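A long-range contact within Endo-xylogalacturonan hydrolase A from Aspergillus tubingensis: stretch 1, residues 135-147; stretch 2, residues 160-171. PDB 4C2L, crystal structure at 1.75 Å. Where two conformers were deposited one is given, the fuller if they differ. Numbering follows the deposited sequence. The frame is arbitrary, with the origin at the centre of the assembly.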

# COMPACT_ATOMS: atom_id res chain seq x y z
N LEU A 135 5.54 8.64 -3.92
CA LEU A 135 6.31 9.51 -3.02
C LEU A 135 7.68 8.90 -2.65
O LEU A 135 8.71 9.58 -2.79
CB LEU A 135 5.49 9.83 -1.75
CG LEU A 135 6.24 10.62 -0.69
CD1 LEU A 135 6.53 12.03 -1.22
CD2 LEU A 135 5.38 10.68 0.56
N LEU A 136 7.69 7.65 -2.17
CA LEU A 136 8.94 6.95 -1.83
C LEU A 136 8.96 5.65 -2.63
O LEU A 136 8.17 4.72 -2.38
CB LEU A 136 9.01 6.64 -0.32
CG LEU A 136 10.28 5.92 0.15
CD1 LEU A 136 11.55 6.68 -0.25
CD2 LEU A 136 10.22 5.76 1.66
N TYR A 137 9.85 5.60 -3.61
CA TYR A 137 9.85 4.54 -4.60
C TYR A 137 11.15 3.77 -4.47
O TYR A 137 12.24 4.29 -4.78
CB TYR A 137 9.72 5.17 -5.99
CG TYR A 137 9.62 4.18 -7.12
CD1 TYR A 137 8.37 3.71 -7.55
CD2 TYR A 137 10.76 3.76 -7.81
CE1 TYR A 137 8.26 2.82 -8.60
CE2 TYR A 137 10.66 2.86 -8.87
CZ TYR A 137 9.41 2.40 -9.26
OH TYR A 137 9.28 1.53 -10.31
N ILE A 138 11.05 2.54 -3.97
CA ILE A 138 12.22 1.71 -3.71
C ILE A 138 12.23 0.60 -4.77
O ILE A 138 11.24 -0.12 -4.95
CB ILE A 138 12.13 1.09 -2.29
CG1 ILE A 138 12.34 2.15 -1.23
CG2 ILE A 138 13.16 -0.04 -2.11
CD1 ILE A 138 11.74 1.77 0.11
N THR A 139 13.34 0.48 -5.50
CA THR A 139 13.44 -0.57 -6.48
C THR A 139 14.82 -1.21 -6.39
O THR A 139 15.83 -0.50 -6.43
CB THR A 139 13.12 -0.09 -7.91
OG1 THR A 139 13.24 -1.20 -8.81
CG2 THR A 139 14.03 1.06 -8.35
N GLY A 140 14.85 -2.53 -6.23
CA GLY A 140 16.14 -3.21 -6.03
C GLY A 140 16.80 -2.83 -4.72
O GLY A 140 16.17 -2.25 -3.83
N GLY A 141 18.07 -3.20 -4.59
CA GLY A 141 18.84 -2.92 -3.40
C GLY A 141 18.47 -3.80 -2.22
O GLY A 141 17.76 -4.80 -2.37
N SER A 142 18.94 -3.41 -1.05
CA SER A 142 18.84 -4.24 0.14
C SER A 142 19.07 -3.45 1.41
O SER A 142 19.72 -2.39 1.38
CB SER A 142 19.85 -5.39 0.06
OG SER A 142 21.19 -4.91 0.03
N ASN A 143 18.56 -3.98 2.53
CA ASN A 143 18.82 -3.44 3.85
C ASN A 143 18.43 -1.97 3.95
O ASN A 143 19.27 -1.09 4.15
CB ASN A 143 20.31 -3.65 4.23
CG ASN A 143 20.74 -5.11 4.14
OD1 ASN A 143 21.83 -5.43 3.66
ND2 ASN A 143 19.88 -6.00 4.60
N LEU A 144 17.14 -1.71 3.75
CA LEU A 144 16.61 -0.36 3.77
C LEU A 144 15.67 -0.24 4.96
O LEU A 144 14.83 -1.11 5.17
CB LEU A 144 15.84 -0.07 2.48
CG LEU A 144 16.61 -0.44 1.20
CD1 LEU A 144 15.69 -0.45 -0.01
CD2 LEU A 144 17.78 0.50 0.97
N GLU A 145 15.82 0.84 5.71
CA GLU A 145 15.02 1.05 6.90
C GLU A 145 14.41 2.45 6.81
O GLU A 145 15.13 3.43 6.59
CB GLU A 145 15.92 0.89 8.14
CG GLU A 145 15.21 0.94 9.48
CD GLU A 145 15.17 2.33 10.11
OE1 GLU A 145 15.79 3.30 9.60
OE2 GLU A 145 14.50 2.45 11.16
N ILE A 146 13.09 2.52 6.93
CA ILE A 146 12.33 3.77 6.84
C ILE A 146 11.51 3.88 8.12
O ILE A 146 10.63 3.05 8.37
CB ILE A 146 11.40 3.79 5.61
CG1 ILE A 146 12.18 3.47 4.32
CG2 ILE A 146 10.71 5.15 5.47
CD1 ILE A 146 12.29 1.98 4.05
N SER A 147 11.75 4.91 8.92
CA SER A 147 11.13 4.92 10.25
C SER A 147 10.96 6.29 10.89
O SER A 147 11.71 7.22 10.61
CB SER A 147 11.95 4.04 11.19
OG SER A 147 13.23 4.61 11.45
N SER A 160 6.33 2.39 -2.42
CA SER A 160 6.33 1.23 -3.30
C SER A 160 7.67 0.50 -3.15
O SER A 160 8.71 1.15 -3.00
CB SER A 160 6.14 1.69 -4.74
OG SER A 160 6.17 0.60 -5.63
N VAL A 161 7.65 -0.83 -3.21
CA VAL A 161 8.87 -1.62 -3.16
C VAL A 161 8.77 -2.61 -4.30
O VAL A 161 7.78 -3.35 -4.41
CB VAL A 161 9.03 -2.38 -1.82
CG1 VAL A 161 10.31 -3.21 -1.81
CG2 VAL A 161 9.03 -1.40 -0.64
N LYS A 162 9.77 -2.61 -5.17
CA LYS A 162 9.81 -3.56 -6.26
C LYS A 162 11.25 -3.81 -6.70
O LYS A 162 12.18 -3.53 -5.94
CB LYS A 162 8.94 -3.10 -7.42
CG LYS A 162 9.46 -1.88 -8.13
CD LYS A 162 8.55 -1.58 -9.32
CE LYS A 162 7.23 -1.00 -8.84
NZ LYS A 162 6.27 -0.95 -9.97
N GLY A 163 11.42 -4.38 -7.89
CA GLY A 163 12.75 -4.62 -8.45
C GLY A 163 13.63 -5.61 -7.71
O GLY A 163 14.86 -5.59 -7.87
N GLY A 164 13.02 -6.47 -6.89
CA GLY A 164 13.77 -7.48 -6.12
C GLY A 164 14.47 -6.94 -4.89
O GLY A 164 15.40 -7.57 -4.37
N ALA A 165 14.02 -5.78 -4.39
CA ALA A 165 14.52 -5.24 -3.11
C ALA A 165 14.43 -6.33 -2.05
O ALA A 165 13.49 -7.14 -2.08
CB ALA A 165 13.70 -4.03 -2.68
N THR A 166 15.40 -6.37 -1.14
CA THR A 166 15.32 -7.36 -0.07
C THR A 166 15.65 -6.74 1.28
O THR A 166 16.46 -5.82 1.35
CB THR A 166 16.22 -8.60 -0.35
OG1 THR A 166 15.99 -9.59 0.67
CG2 THR A 166 17.68 -8.22 -0.34
N ASN A 167 15.00 -7.22 2.34
CA ASN A 167 15.24 -6.72 3.70
C ASN A 167 14.90 -5.22 3.81
O ASN A 167 15.79 -4.37 3.99
CB ASN A 167 16.69 -6.94 4.17
CG ASN A 167 17.15 -8.39 4.02
OD1 ASN A 167 16.40 -9.33 4.30
ND2 ASN A 167 18.41 -8.57 3.61
N VAL A 168 13.62 -4.91 3.67
CA VAL A 168 13.13 -3.55 3.73
C VAL A 168 12.19 -3.47 4.92
O VAL A 168 11.26 -4.28 5.04
CB VAL A 168 12.37 -3.18 2.45
CG1 VAL A 168 11.88 -1.74 2.50
CG2 VAL A 168 13.28 -3.40 1.24
N VAL A 169 12.43 -2.50 5.80
CA VAL A 169 11.60 -2.36 6.99
C VAL A 169 11.03 -0.95 7.11
O VAL A 169 11.78 0.02 7.09
CB VAL A 169 12.38 -2.70 8.28
CG1 VAL A 169 11.49 -2.51 9.50
CG2 VAL A 169 12.89 -4.13 8.24
N PHE A 170 9.70 -0.86 7.23
CA PHE A 170 9.00 0.40 7.47
C PHE A 170 8.50 0.32 8.90
O PHE A 170 7.75 -0.60 9.24
CB PHE A 170 7.78 0.55 6.55
CG PHE A 170 8.12 0.60 5.08
CD1 PHE A 170 8.18 -0.57 4.33
CD2 PHE A 170 8.32 1.82 4.44
CE1 PHE A 170 8.46 -0.53 2.96
CE2 PHE A 170 8.61 1.87 3.07
CZ PHE A 170 8.68 0.68 2.33
N SER A 171 8.90 1.26 9.75
CA SER A 171 8.49 1.21 11.17
C SER A 171 8.07 2.56 11.71
O SER A 171 8.69 3.57 11.39
CB SER A 171 9.68 0.69 12.01
OG SER A 171 9.32 0.66 13.36
O HOH W 1 6.94 1.16 -11.44
O HOH W 2 8.96 0.84 -6.21
O HOH W 3 18.26 -6.94 -3.97

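The apolar centre gathers around I138, whose m, t rotamer carries CD1 to 3.9 Å from F170 CZ, 4.2 Å from V168 CG1 and 4.2 Å from V161 CG2, while its CG2 lies 4.1 Å from A165 CB. I146 uses CD1 in a similar way, sitting over one face of the F170 ring, 3.8 Å from F170 CE2. I138, I146, V161, V168 and F170 share a face of the parallel sheet with L144; A165, small and pointing sideways, lies beside I138. Branched aliphatic side chains and the F170 ring fill this face without any polar group to satisfy.

The backbones supply the regular glue. I138 pairs through both its groups, N to S160 O and K162 N to its O, each 2.9 Å; I146 N donates to V169 O and S171 N donates to I146 O, each at 2.8 Å. Between these two ladders the register slips by one, where loops intervene. The K162 to A165 type I' turn suits glycine at G163: its phi is positive, and a CB there would clash with T139 OG1 and G140 N.

The other face is mostly polar, with V169 the apolar exception. Y137 in its t rotamer reaches along K162, with OH 3.3 Å from K162 CD, and one water links Y137 OH (2.6 Å) to K162 NZ (2.7 Å). Another water bridges G141 O (2.7 Å) and G164 O (3.0 Å), serving carbonyls at the loops.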